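Histidine acid phosphatase (Hafnia alvei, PDB 4ARU) belongs to branch 2 of the histidine phosphatase superfamily, as a single-chain histidine acid phosphatase built round a mixed beta sheet with many flanking helices. Local coordinates at residues Q141-V146 against S197-N202; C135-S140 against P264-H269; T50-H55 against H363-L368. One frame throughout, in Å; residues are numbered along the deposited sequence.

Contact 1 of 3, residues Q141-V146 against S197-N202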
ATOM      1  N   GLN A 141      -1.417 -16.903  18.643  1.00 16.80           N
ATOM      2  CA  GLN A 141      -2.004 -17.032  17.333  1.00 15.95           C
ATOM      3  C   GLN A 141      -1.218 -16.277  16.251  1.00 14.07           C
ATOM      4  O   GLN A 141      -1.110 -16.729  15.134  1.00 13.07           O
ATOM      5  CB  GLN A 141      -3.492 -16.667  17.365  1.00 17.04           C
ATOM      6  CG  GLN A 141      -4.305 -17.614  18.209  1.00 18.89           C
ATOM      7  CD  GLN A 141      -5.795 -17.326  18.122  1.00 20.12           C
ATOM      8  OE1 GLN A 141      -6.366 -17.179  17.034  1.00 20.64           O
ATOM      9  NE2 GLN A 141      -6.433 -17.276  19.259  1.00 22.09           N
ATOM     10  N   VAL A 142      -0.679 -15.107  16.584  1.00 13.32           N
ATOM     11  CA  VAL A 142       0.179 -14.398  15.668  1.00 12.30           C
ATOM     12  C   VAL A 142       1.381 -15.246  15.275  1.00 11.95           C
ATOM     13  O   VAL A 142       1.715 -15.372  14.108  1.00 10.60           O
ATOM     14  CB  VAL A 142       0.659 -13.027  16.243  1.00 12.19           C
ATOM     15  CG1 VAL A 142       1.619 -12.372  15.287  1.00 11.33           C
ATOM     16  CG2 VAL A 142      -0.580 -12.158  16.555  1.00 12.70           C
ATOM     17  N   HIS A 143       2.069 -15.768  16.276  1.00 12.76           N
ATOM     18  CA  HIS A 143       3.278 -16.565  15.989  1.00 13.06           C
ATOM     19  C   HIS A 143       2.910 -17.758  15.049  1.00 12.45           C
ATOM     20  O   HIS A 143       3.586 -17.998  14.047  1.00 12.00           O
ATOM     21  CB  HIS A 143       3.840 -17.119  17.304  1.00 14.71           C
ATOM     22  CG  HIS A 143       4.607 -16.126  18.128  1.00 16.01           C
ATOM     23  ND1 HIS A 143       5.834 -15.636  17.733  1.00 16.61           N
ATOM     24  CD2 HIS A 143       4.321 -15.514  19.304  1.00 17.81           C
ATOM     25  CE1 HIS A 143       6.300 -14.815  18.664  1.00 17.44           C
ATOM     26  NE2 HIS A 143       5.391 -14.699  19.613  1.00 18.41           N
ATOM     27  N   ALA A 144       1.804 -18.439  15.347  1.00 12.80           N
ATOM     28  CA  ALA A 144       1.404 -19.595  14.550  1.00 12.66           C
ATOM     29  C   ALA A 144       0.973 -19.184  13.167  1.00 11.86           C
ATOM     30  O   ALA A 144       1.325 -19.843  12.187  1.00 11.68           O
ATOM     31  CB  ALA A 144       0.299 -20.364  15.242  1.00 13.62           C
ATOM     32  N   ALA A 145       0.268 -18.063  13.043  1.00 11.43           N
ATOM     33  CA  ALA A 145      -0.213 -17.623  11.738  1.00 10.68           C
ATOM     34  C   ALA A 145       0.937 -17.194  10.823  1.00  9.91           C
ATOM     35  O   ALA A 145       0.940 -17.469   9.623  1.00  9.40           O
ATOM     36  CB  ALA A 145      -1.224 -16.486  11.916  1.00 10.79           C
ATOM     37  N   VAL A 146       1.940 -16.505  11.366  1.00  9.69           N
ATOM     38  CA  VAL A 146       3.080 -16.077  10.589  1.00  9.27           C
ATOM     39  C   VAL A 146       3.882 -17.305  10.128  1.00  9.68           C
ATOM     40  O   VAL A 146       4.312 -17.366   8.966  1.00  9.30           O
ATOM     41  CB  VAL A 146       3.930 -15.060  11.365  1.00  9.07           C
ATOM     42  CG1 VAL A 146       5.239 -14.781  10.640  1.00  8.76           C
ATOM     43  CG2 VAL A 146       3.151 -13.759  11.564  1.00  8.97           C
ATOM     44  N   SER A 197      16.490 -14.349  11.607  1.00 10.18           N
ATOM     45  CA  SER A 197      15.109 -13.898  11.711  1.00  9.63           C
ATOM     46  C   SER A 197      14.458 -14.346  13.021  1.00 10.15           C
ATOM     47  O   SER A 197      14.717 -15.460  13.516  1.00 10.54           O
ATOM     48  CB  SER A 197      14.258 -14.412  10.516  1.00  9.16           C
ATOM     49  OG  SER A 197      14.570 -13.773   9.313  1.00  8.79           O
ATOM     50  N   ARG A 198      13.608 -13.491  13.582  1.00 10.19           N
ATOM     51  CA  ARG A 198      12.688 -13.926  14.603  1.00 11.08           C
ATOM     52  C   ARG A 198      11.501 -12.989  14.634  1.00 10.97           C
ATOM     53  O   ARG A 198      11.579 -11.837  14.200  1.00 10.69           O
ATOM     54  CB  ARG A 198      13.314 -14.060  15.993  1.00 12.28           C
ATOM     55  CG  ARG A 198      13.446 -12.748  16.691  1.00 12.38           C
ATOM     56  CD  ARG A 198      14.160 -12.857  17.994  1.00 13.05           C
ATOM     57  NE  ARG A 198      14.280 -11.519  18.604  1.00 12.83           N
ATOM     58  CZ  ARG A 198      13.403 -10.992  19.463  1.00 13.13           C
ATOM     59  NH1 ARG A 198      12.317 -11.614  19.836  1.00 13.27           N
ATOM     60  NH2 ARG A 198      13.619  -9.783  19.952  1.00 13.16           N
ATOM     61  N   LEU A 199      10.398 -13.463  15.137  1.00 11.82           N
ATOM     62  CA  LEU A 199       9.217 -12.670  15.280  1.00 12.46           C
ATOM     63  C   LEU A 199       9.164 -12.151  16.732  1.00 13.03           C
ATOM     64  O   LEU A 199       9.206 -12.918  17.681  1.00 14.07           O
ATOM     65  CB  LEU A 199       7.979 -13.530  14.951  1.00 13.44           C
ATOM     66  CG  LEU A 199       6.624 -12.853  14.913  1.00 14.50           C
ATOM     67  CD1 LEU A 199       6.621 -11.816  13.846  1.00 14.00           C
ATOM     68  CD2 LEU A 199       5.498 -13.839  14.667  1.00 15.13           C
ATOM     69  N   ALA A 200       9.088 -10.823  16.890  1.00 12.84           N
ATOM     70  CA  ALA A 200       9.055 -10.167  18.180  1.00 13.64           C
ATOM     71  C   ALA A 200       7.709  -9.512  18.399  1.00 14.28           C
ATOM     72  O   ALA A 200       7.220  -8.839  17.509  1.00 13.73           O
ATOM     73  CB  ALA A 200      10.169  -9.131  18.248  1.00 13.30           C
ATOM     74  N   ILE A 201       7.088  -9.755  19.546  1.00 15.82           N
ATOM     75  CA  ILE A 201       5.797  -9.167  19.874  1.00 18.12           C
ATOM     76  C   ILE A 201       5.852  -8.559  21.262  1.00 20.06           C
ATOM     77  O   ILE A 201       6.464  -9.125  22.162  1.00 20.42           O
ATOM     78  CB  ILE A 201       4.672 -10.222  19.809  1.00 19.27           C
ATOM     79  CG1 ILE A 201       4.774 -11.011  18.512  1.00 19.51           C
ATOM     80  CG2 ILE A 201       3.323  -9.541  19.989  1.00 19.86           C
ATOM     81  CD1 ILE A 201       3.655 -12.029  18.329  1.00 20.70           C
ATOM     82  N   ASN A 202       5.186  -7.425  21.451  1.00 21.81           N
ATOM     83  CA  ASN A 202       5.086  -6.818  22.788  1.00 25.41           C
ATOM     84  C   ASN A 202       4.094  -7.574  23.667  1.00 28.57           C
ATOM     85  O   ASN A 202       3.482  -8.553  23.248  1.00 27.92           O
ATOM     86  CB  ASN A 202       4.752  -5.341  22.690  1.00 26.15           C
ATOM     87  CG  ASN A 202       3.304  -5.086  22.302  1.00 27.03           C
ATOM     88  OD1 ASN A 202       2.636  -5.949  21.743  1.00 25.12           O
ATOM     89  ND2 ASN A 202       2.822  -3.887  22.602  1.00 28.32           N
TER
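His143 and Ile201 reach toward each other tip to tip, and the end methyl of Ile201 lies over one face of the His143 ring. Ile201 CD1 stands 3.7 Å from the centroid of the His143 ring and 24° off its normal, a CH-pi contact. The methyl does not sit over the middle: it is displaced toward the rim, with NE2 of His143 its nearest ring atom at 3.4 Å. His143 CG lies anti to its carbonyl carbon (chi1 -78°), and from there the imidazole reaches out from the helix to the strand, although its CB does not point straight at it. The edge of the same ring has another neighbour in its plane, Leu199 O, 3.6 Å from CE1 of His143.

Leu199 packs between His143, Val142 and Val146. Its CD2 branch does most of the touching: CD2 is 3.6 Å from His143 ND1 and 3.9 Å from Val146 CB. The Leu199 side chain meets that of Val146 tip to tip and crosses that of Val142 at about a right angle. Val142 completes the group by laying CG1 3.7 Å from Ile201 CD1, so that one isoleucine methyl is shared by a valine branch and an imidazole face. No hydrogen bond links the two segments; apolar contact and the ring face carry the interface, most of it buried.

The strand runs nearly antiparallel to the helix, at 154° between their directions, with 9.8 Å between the axes at closest approach. Strand 198-201 pairs with 208-211 in a two-stranded antiparallel sheet, whose Val208 touches Val142, Leu199 and Ile201. On another flank, helix 139-150 rests against helix 264-282 through Val142 on Tyr265 and Val146 on Ile266.

Contact 2 of 3, residues C135-S140 against P264-H269; sequences CSMDKS and PYIAKH
Ser136 O is gripped by two waters, and both also reach NE2 of His269 across the contact. One water donates to Ser136 O at 2.8 Å and is only weakly bound to NE2; the other lies 2.7 Å from His269 NE2 and makes a weak bond to Ser136 O. Both waters lie at the edge of the imidazole, near its plane. The ring's rotation is fixed from within its own helix, since His269 ND1 donates to Tyr265 O at 2.8 Å in a nearly straight bond (168°) that also lies close to the ring plane.

Held in this way, the ring turns one face to Met137, whose CG sits 3.8 Å from the His269 centroid, offset toward the rim. An anti chi2 (-171°) carries Met137 SD on to 4.0 Å from Ile266 CA. SD also lies obliquely to the Tyr265 and His269 rings, the former a Met-aromatic contact. His269 CE1 in turn lies above one Tyr265 face, offset toward the rim. The phenol takes up the backbone: Asp138 N donates to Tyr265 OH at 3.0 Å, with 170° at the hydrogen.

At the start of the segment, in the loop leading to the helix, Cys135 is tied to Cys410 by a disulfide, and its SG is 3.7 Å from His269 O. Asp138, which has two deposited conformers, is the N-cap of helix 139-150: in the conformer described here OD1 accepts from Gln141 N and Ser140 OG. The whole is a helix start with its N-cap, docked on the first turns of helix 264-282.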
ATOM      1  N   CYS A 135      -9.653  -3.706  18.673  1.00 14.56           N
ATOM      2  CA  CYS A 135      -9.532  -5.125  18.881  1.00 15.14           C
ATOM      3  C   CYS A 135      -8.071  -5.479  19.109  1.00 15.67           C
ATOM      4  O   CYS A 135      -7.160  -4.694  18.827  1.00 15.01           O
ATOM      5  CB  CYS A 135     -10.086  -5.881  17.683  1.00 14.92           C
ATOM      6  SG  CYS A 135      -9.213  -5.624  16.127  1.00 14.21           S
ATOM      7  N   SER A 136      -7.835  -6.689  19.593  1.00 17.69           N
ATOM      8  CA  SER A 136      -6.475  -7.097  19.897  1.00 19.24           C
ATOM      9  C   SER A 136      -6.212  -8.473  19.313  1.00 18.79           C
ATOM     10  O   SER A 136      -7.147  -9.235  19.117  1.00 20.26           O
ATOM     11  CB  SER A 136      -6.254  -7.157  21.393  1.00 22.57           C
ATOM     12  OG  SER A 136      -4.859  -7.313  21.612  1.00 26.78           O
ATOM     13  N   MET A 137      -4.951  -8.777  19.075  1.00 20.40           N
ATOM     14  CA  MET A 137      -4.559 -10.093  18.576  1.00 19.96           C
ATOM     15  C   MET A 137      -4.016 -10.915  19.731  1.00 20.82           C
ATOM     16  O   MET A 137      -3.603 -10.375  20.763  1.00 21.96           O
ATOM     17  CB  MET A 137      -3.493  -9.927  17.528  1.00 18.72           C
ATOM     18  CG  MET A 137      -4.031  -9.240  16.260  1.00 18.35           C
ATOM     19  SD  MET A 137      -2.851  -9.261  14.928  1.00 17.20           S
ATOM     20  CE  MET A 137      -1.628  -8.111  15.486  1.00 17.30           C
ATOM     21  N   ASP A 138      -4.120 -12.227  19.571  1.00 20.71           N
ATOM     22  CA  ASP A 138      -3.593 -13.178  20.553  0.50 21.19           C
ATOM     23  C   ASP A 138      -2.177 -13.532  20.103  1.00 20.38           C
ATOM     24  O   ASP A 138      -1.968 -13.963  18.979  1.00 19.48           O
ATOM     25  CB  ASP A 138      -4.494 -14.409  20.629  0.50 21.92           C
ATOM     26  CG  ASP A 138      -3.914 -15.498  21.499  0.50 22.58           C
ATOM     27  OD1 ASP A 138      -3.022 -16.217  21.017  0.50 21.40           O
ATOM     28  OD2 ASP A 138      -4.356 -15.625  22.667  0.50 24.33           O
ATOM     29  N   LYS A 139      -1.205 -13.316  20.994  1.00 20.48           N
ATOM     30  CA  LYS A 139       0.215 -13.449  20.677  0.50 19.77           C
ATOM     31  C   LYS A 139       0.549 -14.849  20.152  1.00 19.17           C
ATOM     32  O   LYS A 139       1.270 -14.995  19.173  1.00 17.52           O
ATOM     33  CB  LYS A 139       1.075 -13.158  21.911  0.50 21.11           C
ATOM     34  CG  LYS A 139       0.976 -11.746  22.477  0.50 21.75           C
ATOM     35  CD  LYS A 139       2.011 -11.562  23.592  0.50 22.78           C
ATOM     36  CE  LYS A 139       3.424 -11.805  23.028  0.50 22.12           C
ATOM     37  NZ  LYS A 139       4.565 -11.063  23.674  0.50 22.26           N
ATOM     38  N   SER A 140       0.022 -15.891  20.814  1.00 19.90           N
ATOM     39  CA  SER A 140       0.326 -17.239  20.329  1.00 19.58           C
ATOM     40  C   SER A 140      -0.235 -17.458  18.906  1.00 17.93           C
ATOM     41  O   SER A 140       0.407 -18.107  18.041  1.00 16.77           O
ATOM     42  CB  SER A 140      -0.184 -18.309  21.286  1.00 21.67           C
ATOM     43  OG  SER A 140      -1.596 -18.369  21.267  1.00 24.20           O
ATOM     44  N   PRO A 264      -3.412 -13.923   6.866  1.00  9.91           N
ATOM     45  CA  PRO A 264      -4.829 -13.590   7.087  1.00 10.71           C
ATOM     46  C   PRO A 264      -5.189 -13.188   8.538  1.00 10.92           C
ATOM     47  O   PRO A 264      -5.920 -12.236   8.732  1.00 10.77           O
ATOM     48  CB  PRO A 264      -5.568 -14.826   6.610  1.00 11.54           C
ATOM     49  CG  PRO A 264      -4.705 -15.257   5.450  1.00 11.05           C
ATOM     50  CD  PRO A 264      -3.287 -15.088   5.945  1.00 10.29           C
ATOM     51  N   TYR A 265      -4.653 -13.876   9.524  1.00 10.00           N
ATOM     52  CA  TYR A 265      -4.981 -13.526  10.921  1.00 10.78           C
ATOM     53  C   TYR A 265      -4.633 -12.086  11.224  1.00 10.29           C
ATOM     54  O   TYR A 265      -5.381 -11.343  11.867  1.00 10.22           O
ATOM     55  CB  TYR A 265      -4.269 -14.482  11.875  1.00 12.05           C
ATOM     56  CG  TYR A 265      -4.604 -14.261  13.328  1.00 13.30           C
ATOM     57  CD1 TYR A 265      -5.799 -14.695  13.862  1.00 14.16           C
ATOM     58  CD2 TYR A 265      -3.745 -13.582  14.152  1.00 14.07           C
ATOM     59  CE1 TYR A 265      -6.095 -14.484  15.193  1.00 15.36           C
ATOM     60  CE2 TYR A 265      -4.035 -13.364  15.472  1.00 14.84           C
ATOM     61  CZ  TYR A 265      -5.223 -13.807  15.977  1.00 15.54           C
ATOM     62  OH  TYR A 265      -5.513 -13.561  17.300  1.00 18.26           O
ATOM     63  N   ILE A 266      -3.474 -11.657  10.785  1.00  9.50           N
ATOM     64  CA  ILE A 266      -3.044 -10.293  11.031  1.00  9.26           C
ATOM     65  C   ILE A 266      -3.872  -9.355  10.143  1.00  8.63           C
ATOM     66  O   ILE A 266      -4.353  -8.294  10.603  1.00  8.36           O
ATOM     67  CB  ILE A 266      -1.537 -10.122  10.706  1.00  9.20           C
ATOM     68  CG1 ILE A 266      -0.709 -10.955  11.672  1.00  9.98           C
ATOM     69  CG2 ILE A 266      -1.148  -8.662  10.757  1.00  9.04           C
ATOM     70  CD1 ILE A 266       0.782 -10.905  11.428  1.00 10.05           C
ATOM     71  N   ALA A 267      -3.982  -9.693   8.862  1.00  8.15           N
ATOM     72  CA  ALA A 267      -4.630  -8.840   7.888  1.00  7.70           C
ATOM     73  C   ALA A 267      -6.098  -8.543   8.323  1.00  8.18           C
ATOM     74  O   ALA A 267      -6.515  -7.406   8.204  1.00  8.11           O
ATOM     75  CB  ALA A 267      -4.653  -9.539   6.557  1.00  7.45           C
ATOM     76  N   LYS A 268      -6.815  -9.511   8.860  1.00  9.06           N
ATOM     77  CA  LYS A 268      -8.213  -9.236   9.207  1.00  9.73           C
ATOM     78  C   LYS A 268      -8.324  -8.379  10.449  1.00 10.28           C
ATOM     79  O   LYS A 268      -9.317  -7.656  10.587  1.00 10.39           O
ATOM     80  CB  LYS A 268      -9.036 -10.508   9.347  1.00 11.11           C
ATOM     81  CG  LYS A 268      -8.718 -11.291  10.589  1.00 12.48           C
ATOM     82  CD  LYS A 268      -9.328 -12.665  10.541  1.00 14.13           C
ATOM     83  CE  LYS A 268      -9.236 -13.342  11.874  1.00 15.67           C
ATOM     84  NZ  LYS A 268      -9.989 -14.635  11.945  1.00 17.38           N
ATOM     85  N   HIS A 269      -7.343  -8.433  11.355  1.00 10.28           N
ATOM     86  CA  HIS A 269      -7.401  -7.595  12.555  1.00 10.78           C
ATOM     87  C   HIS A 269      -7.081  -6.159  12.189  1.00 10.88           C
ATOM     88  O   HIS A 269      -7.603  -5.250  12.839  1.00 12.54           O
ATOM     89  CB  HIS A 269      -6.481  -8.111  13.666  1.00 11.17           C
ATOM     90  CG  HIS A 269      -7.053  -9.248  14.430  1.00 11.69           C
ATOM     91  ND1 HIS A 269      -6.983 -10.564  14.000  1.00 11.90           N
ATOM     92  CD2 HIS A 269      -7.725  -9.279  15.603  1.00 12.53           C
ATOM     93  CE1 HIS A 269      -7.617 -11.338  14.855  1.00 12.86           C
ATOM     94  NE2 HIS A 269      -8.035 -10.594  15.862  1.00 13.24           N
TER
HETATM   95  O   HOH W   1      -9.106 -11.705  18.023  1.00 25.28           O
HETATM   96  O   HOH W   2      -9.823  -9.373  18.341  1.00 27.72           O

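Contact 3 of 3, residues T50-H55 against H363-L368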
ATOM      1  N   THR A  50       7.672  14.284   0.447  1.00  7.36           N
ATOM      2  CA  THR A  50       8.460  15.378  -0.154  1.00  7.40           C
ATOM      3  C   THR A  50       7.656  16.130  -1.202  1.00  7.27           C
ATOM      4  O   THR A  50       6.639  15.610  -1.728  1.00  6.70           O
ATOM      5  CB  THR A  50       9.736  14.855  -0.897  1.00  7.44           C
ATOM      6  OG1 THR A  50       9.326  14.013  -2.001  1.00  7.01           O
ATOM      7  CG2 THR A  50      10.591  14.047   0.056  1.00  7.41           C
ATOM      8  N   PRO A  51       8.098  17.346  -1.542  1.00  7.76           N
ATOM      9  CA  PRO A  51       7.382  18.060  -2.614  1.00  7.92           C
ATOM     10  C   PRO A  51       7.352  17.262  -3.930  1.00  7.85           C
ATOM     11  O   PRO A  51       6.347  17.256  -4.667  1.00  7.87           O
ATOM     12  CB  PRO A  51       8.101  19.388  -2.683  1.00  8.70           C
ATOM     13  CG  PRO A  51       8.652  19.591  -1.301  1.00  8.79           C
ATOM     14  CD  PRO A  51       8.979  18.225  -0.763  1.00  8.34           C
ATOM     15  N   ARG A  52       8.432  16.536  -4.209  1.00  7.72           N
ATOM     16  CA  ARG A  52       8.416  15.679  -5.382  1.00  7.70           C
ATOM     17  C   ARG A  52       7.373  14.569  -5.236  1.00  6.97           C
ATOM     18  O   ARG A  52       6.713  14.238  -6.191  1.00  7.00           O
ATOM     19  CB  ARG A  52       9.817  15.103  -5.637  1.00  8.16           C
ATOM     20  CG  ARG A  52       9.869  14.046  -6.708  1.00  8.44           C
ATOM     21  CD  ARG A  52      11.260  13.953  -7.221  1.00  9.28           C
ATOM     22  NE  ARG A  52      11.438  12.749  -8.012  1.00  9.80           N
ATOM     23  CZ  ARG A  52      12.229  12.626  -9.058  1.00 10.72           C
ATOM     24  NH1 ARG A  52      12.921  13.640  -9.546  1.00 11.75           N
ATOM     25  NH2 ARG A  52      12.291  11.434  -9.621  1.00 11.01           N
ATOM     26  N   GLY A  53       7.264  13.960  -4.051  1.00  6.56           N
ATOM     27  CA  GLY A  53       6.247  12.976  -3.782  1.00  6.19           C
ATOM     28  C   GLY A  53       4.853  13.529  -4.056  1.00  6.23           C
ATOM     29  O   GLY A  53       3.972  12.854  -4.615  1.00  6.34           O
ATOM     30  N   GLU A  54       4.624  14.758  -3.593  1.00  6.46           N
ATOM     31  CA  GLU A  54       3.346  15.396  -3.872  1.00  7.02           C
ATOM     32  C   GLU A  54       3.096  15.553  -5.343  1.00  7.18           C
ATOM     33  O   GLU A  54       1.994  15.276  -5.853  1.00  6.79           O
ATOM     34  CB  GLU A  54       3.282  16.742  -3.152  1.00  7.90           C
ATOM     35  CG  GLU A  54       3.212  16.636  -1.650  1.00  8.65           C
ATOM     36  CD  GLU A  54       3.386  17.993  -0.971  1.00 10.56           C
ATOM     37  OE1 GLU A  54       4.513  18.501  -0.852  1.00 12.24           O
ATOM     38  OE2 GLU A  54       2.368  18.599  -0.551  1.00 12.02           O
ATOM     39  N   HIS A  55       4.103  16.011  -6.062  1.00  7.22           N
ATOM     40  CA  HIS A  55       4.001  16.168  -7.528  1.00  7.50           C
ATOM     41  C   HIS A  55       3.640  14.836  -8.191  1.00  7.05           C
ATOM     42  O   HIS A  55       2.762  14.744  -9.033  1.00  7.19           O
ATOM     43  CB  HIS A  55       5.278  16.750  -8.093  1.00  8.26           C
ATOM     44  CG  HIS A  55       5.279  16.826  -9.583  1.00  9.00           C
ATOM     45  ND1 HIS A  55       4.367  17.578 -10.304  1.00  9.86           N
ATOM     46  CD2 HIS A  55       6.027  16.164 -10.492  1.00  9.50           C
ATOM     47  CE1 HIS A  55       4.601  17.407 -11.599  1.00 10.37           C
ATOM     48  NE2 HIS A  55       5.608  16.567 -11.735  1.00 10.23           N
ATOM     49  N   HIS A 363      10.973   7.747 -11.197  1.00  8.09           N
ATOM     50  CA  HIS A 363      12.287   8.342 -11.306  1.00  8.97           C
ATOM     51  C   HIS A 363      12.350   9.497 -12.320  1.00  9.33           C
ATOM     52  O   HIS A 363      13.015  10.504 -12.086  1.00  9.77           O
ATOM     53  CB  HIS A 363      13.291   7.269 -11.719  1.00  9.57           C
ATOM     54  CG  HIS A 363      14.720   7.709 -11.718  1.00 10.56           C
ATOM     55  ND1 HIS A 363      15.423   8.064 -10.579  1.00 10.63           N
ATOM     56  CD2 HIS A 363      15.599   7.782 -12.730  1.00 11.71           C
ATOM     57  CE1 HIS A 363      16.662   8.382 -10.914  1.00 11.86           C
ATOM     58  NE2 HIS A 363      16.793   8.230 -12.218  1.00 12.44           N
ATOM     59  N   ASP A 364      11.618   9.328 -13.423  1.00  9.87           N
ATOM     60  CA  ASP A 364      11.566  10.310 -14.478  1.00 10.79           C
ATOM     61  C   ASP A 364      10.435  11.351 -14.305  1.00 10.46           C
ATOM     62  O   ASP A 364      10.315  12.255 -15.131  1.00 10.36           O
ATOM     63  CB  ASP A 364      11.404   9.583 -15.817  1.00 11.98           C
ATOM     64  CG  ASP A 364      12.628   8.757 -16.206  1.00 13.53           C
ATOM     65  OD1 ASP A 364      13.734   8.999 -15.701  1.00 14.63           O
ATOM     66  OD2 ASP A 364      12.472   7.874 -17.096  1.00 15.76           O
ATOM     67  N   GLN A 365       9.577  11.146 -13.315  1.00  9.80           N
ATOM     68  CA  GLN A 365       8.390  12.006 -13.117  1.00  9.79           C
ATOM     69  C   GLN A 365       7.562  12.111 -14.408  1.00  9.92           C
ATOM     70  O   GLN A 365       7.207  13.206 -14.889  1.00  9.78           O
ATOM     71  CB  GLN A 365       8.753  13.380 -12.620  1.00 10.96           C
ATOM     72  CG  GLN A 365       9.623  13.378 -11.383  1.00 11.69           C
ATOM     73  CD  GLN A 365       9.810  14.760 -10.837  1.00 12.94           C
ATOM     74  OE1 GLN A 365       9.055  15.194  -9.951  1.00 15.37           O
ATOM     75  NE2 GLN A 365      10.787  15.488 -11.392  1.00 14.97           N
ATOM     76  N   ALA A 366       7.286  10.949 -14.990  1.00  9.79           N
ATOM     77  CA  ALA A 366       6.633  10.883 -16.265  1.00 10.50           C
ATOM     78  C   ALA A 366       5.210  11.392 -16.201  1.00 10.24           C
ATOM     79  O   ALA A 366       4.441  10.934 -15.352  1.00  9.63           O
ATOM     80  CB  ALA A 366       6.649   9.443 -16.790  1.00 10.53           C
ATOM     81  N   PRO A 367       4.808  12.294 -17.119  1.00 11.46           N
ATOM     82  CA  PRO A 367       3.374  12.581 -17.276  1.00 12.03           C
ATOM     83  C   PRO A 367       2.614  11.269 -17.542  1.00 12.46           C
ATOM     84  O   PRO A 367       3.094  10.374 -18.273  1.00 13.26           O
ATOM     85  CB  PRO A 367       3.324  13.559 -18.440  1.00 13.11           C
ATOM     86  CG  PRO A 367       4.697  14.143 -18.565  1.00 13.39           C
ATOM     87  CD  PRO A 367       5.617  12.996 -18.102  1.00 12.60           C
ATOM     88  N   LEU A 368       1.438  11.142 -16.954  1.00 11.71           N
ATOM     89  CA  LEU A 368       0.608   9.971 -17.076  1.00 11.98           C
ATOM     90  C   LEU A 368      -0.685  10.366 -17.780  1.00 13.36           C
ATOM     91  O   LEU A 368      -1.421  11.218 -17.277  1.00 15.37           O
ATOM     92  CB  LEU A 368       0.299   9.418 -15.716  1.00 11.37           C
ATOM     93  CG  LEU A 368       1.464   9.081 -14.812  1.00 10.32           C
ATOM     94  CD1 LEU A 368       0.921   8.688 -13.450  1.00 10.15           C
ATOM     95  CD2 LEU A 368       2.343   7.952 -15.362  1.00 10.54           C
TER
HETATM   96  O   HOH W   3      14.768  13.221 -11.517  1.00 34.43           O
HETATM   97  O   HOH W   4       6.575  15.764 -14.249  1.00 12.66           O
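Arg52 lays its guanidinium against the side-chain amide of Gln365, the two flat groups stacked with their planes 11° apart. Gln365 CG sits over the centre of the guanidinium, 3.6 Å from CZ of Arg52, while the amide carbon CD lies over the part carrying NH1. Arg52 NH1 and Gln365 NE2 come within 3.4 Å, but both are donors, so this is stacking and not a hydrogen bond. The arginine leaves its helix with CG anti to the backbone N (chi1 172°) and stays extended from CG to NE, a long reach that brings its end to the other segment. There NH2 donates to His363 O at 2.7 Å, and more weakly to Leu362 O; the His363 oxygen is near the guanidinium plane, whereas the donor stands well above the plane of the carbonyl. A water accepting from NH1 also donates to His363 O. NE is hydrogen-bonded to Ala229 O, so the group is held from more than one edge.

The carbonyl that accepts from Arg52 is that of His363, at the end of helix 359-363, which closes in a Schellman motif: Gln365 has positive phi and leaves the helical path. A positive guanidinium here would be favoured by the negative end of that helix. On the arginine's side, Thr50 is the N-cap of helix 51-70; its OG1 accepts from Gly53 N at 2.9 Å.

Gln365 is extended beyond CG, and its oxygen turns toward His55: OE1 lies 3.2 Å from CD2 of His55, near the ring plane at its edge. The His55 ring and the amide are almost perpendicular, 81° apart. A water 2.8 Å from His55 NE2 donates to Gln365 O, 2.7 Å from that oxygen.

In the fold
Contacts 1 and 2 are neighbours, their centres 10 Å apart, and they share helix 139-150: contact 2 uses its capped start and contact 1 the turn and a half that follows. Lys139 joins them directly, with NZ 2.8 Å from Asn202 O and 3.1 Å from Ile201 O, both probable hydrogen bonds; Gln141 and Ala145 also pack on Tyr265. Contact 3 lies on the opposite side of the chain's centre, its own centre 37 Å from that of contact 1 and 36 Å from that of contact 2, with nearest atoms about 26 Å from contact 2. The potassium ion is bound by Asn380, Ile381, Cys384 and Gln387, none of which belongs to any of the six segments.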